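Local coordinates for fructokinase (Xylella fastidiosa Temecula1, PDB 3LJS) that phosphorylates fructose as a sugar kinase of the PfkB family, probably using ATP as the phosphate donor, at the interface of chains A and B. Sequence-based numbering; all coordinates share one arbitrary frame. Chains: chain A/B, Fructokinase.

The interface of chains A and B. Residues chain A 17, 33, 63-64; chain B 17, 31, 94, 96, 108.
Helix 63-75 of chain A, through its first turn, and strands 14-19 and 30-36 of the same chain meet strands 14-19, 30-36, 92-96 and 104-108 of chain B. The patch is an apolar, aromatic part of a two-fold symmetric interface; the strands probably belong to the beta-sheet lid through which many PfkB sugar kinases pair, so this may be the working dimer contact. A:Phe64 drives the rim of its ring into the face of B:Phe94, the planes 86° apart, in an edge-to-face stack. Its CZ stands 3.5 Å from B:Phe94 CE1, offset toward the rim rather than over the centre. With chi1 at -65°, CG lies opposite the carbonyl carbon, and the ring points away from its helix toward the partner's strands. Other rim atoms also touch chain B: CE1 lies 3.9 Å from B:Phe31 CZ, and CD2 3.5 Å from the B:Tyr108 hydroxyl oxygen OH. A:Met63 lays its CG over the centre of one A:Phe64 face, supporting the ring from within its own chain, while its selenium packs 4.0 Å from B:Ala96 CB. A:Gln33 CB packs 4.0 Å from B:Phe31 CE2. Near the rings, the selenomethionines A:Met17 and B:Met17 reach tip to tip, though their modelled methyls are too close to be reliable. A:Met17, bent at chi2 and chi3, sets its methyl CE over the B:Phe31 ring toward its rim, 3.8 Å from CD2, and in plane at the edge of B:Phe94, 3.7 Å from CE1.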
# COMPACT_ATOMS: atom_id res chain seq x y z
N MSE A 17 4.58 -5.41 -6.16
CA MSE A 17 3.87 -6.53 -5.54
C MSE A 17 3.16 -7.31 -6.64
O MSE A 17 2.14 -6.87 -7.17
CB MSE A 17 2.85 -6.00 -4.52
CG MSE A 17 3.46 -5.44 -3.26
SE MSE A 17 4.23 -6.80 -2.11
CE MSE A 17 2.66 -7.22 -1.09
N GLN A 33 6.89 -10.07 -3.32
CA GLN A 33 7.65 -8.84 -3.14
C GLN A 33 8.89 -8.78 -4.03
O GLN A 33 9.77 -9.64 -3.94
CB GLN A 33 8.06 -8.72 -1.68
CG GLN A 33 8.97 -7.55 -1.37
CD GLN A 33 9.57 -7.66 0.02
OE1 GLN A 33 10.34 -8.57 0.30
NE2 GLN A 33 9.20 -6.73 0.90
N MSE A 63 9.58 -1.59 6.73
CA MSE A 63 10.09 -2.90 6.30
C MSE A 63 10.48 -2.94 4.83
O MSE A 63 11.47 -3.55 4.46
CB MSE A 63 9.04 -3.98 6.58
CG MSE A 63 7.69 -3.76 5.89
SE MSE A 63 6.37 -5.16 6.23
CE MSE A 63 5.71 -4.53 7.95
N PHE A 64 9.69 -2.28 3.98
CA PHE A 64 9.97 -2.28 2.56
C PHE A 64 11.19 -1.43 2.23
O PHE A 64 11.97 -1.76 1.34
CB PHE A 64 8.75 -1.80 1.79
CG PHE A 64 7.58 -2.72 1.91
CD1 PHE A 64 7.70 -4.06 1.56
CD2 PHE A 64 6.35 -2.26 2.38
CE1 PHE A 64 6.63 -4.94 1.68
CE2 PHE A 64 5.27 -3.13 2.50
CZ PHE A 64 5.40 -4.47 2.15
N MSE B 17 -2.38 -7.87 4.85
CA MSE B 17 -1.37 -8.54 4.02
C MSE B 17 -0.45 -9.28 4.99
O MSE B 17 0.37 -8.65 5.66
CB MSE B 17 -0.58 -7.52 3.20
CG MSE B 17 -1.36 -6.89 2.05
SE MSE B 17 -1.80 -8.12 0.61
CE MSE B 17 -0.04 -8.39 -0.10
N PHE B 31 3.22 -12.53 0.35
CA PHE B 31 2.25 -11.91 1.25
C PHE B 31 0.86 -12.42 0.88
O PHE B 31 0.49 -12.43 -0.30
CB PHE B 31 2.28 -10.38 1.10
CG PHE B 31 3.49 -9.74 1.70
CD1 PHE B 31 3.44 -9.18 2.97
CD2 PHE B 31 4.70 -9.70 1.00
CE1 PHE B 31 4.56 -8.58 3.54
CE2 PHE B 31 5.83 -9.10 1.56
CZ PHE B 31 5.76 -8.54 2.83
N PHE B 94 -0.07 -4.29 6.66
CA PHE B 94 1.00 -5.28 6.54
C PHE B 94 1.47 -5.78 7.90
O PHE B 94 1.87 -5.00 8.76
CB PHE B 94 2.20 -4.67 5.81
CG PHE B 94 2.00 -4.55 4.33
CD1 PHE B 94 2.28 -5.63 3.49
CD2 PHE B 94 1.51 -3.38 3.78
CE1 PHE B 94 2.07 -5.53 2.13
CE2 PHE B 94 1.30 -3.27 2.41
CZ PHE B 94 1.58 -4.35 1.58
N ALA B 96 4.14 -8.48 9.30
CA ALA B 96 5.23 -9.39 9.03
C ALA B 96 5.96 -9.65 10.34
O ALA B 96 5.83 -8.88 11.29
CB ALA B 96 6.19 -8.79 8.01
N TYR B 108 -0.92 1.38 5.46
CA TYR B 108 -0.99 2.35 4.39
C TYR B 108 -2.34 3.01 4.64
O TYR B 108 -3.34 2.73 3.98
CB TYR B 108 -0.92 1.67 3.02
CG TYR B 108 0.51 1.35 2.64
CD1 TYR B 108 1.20 2.14 1.70
CD2 TYR B 108 1.21 0.33 3.28
CE1 TYR B 108 2.56 1.91 1.43
CE2 TYR B 108 2.57 0.10 3.02
CZ TYR B 108 3.23 0.90 2.10
OH TYR B 108 4.58 0.68 1.88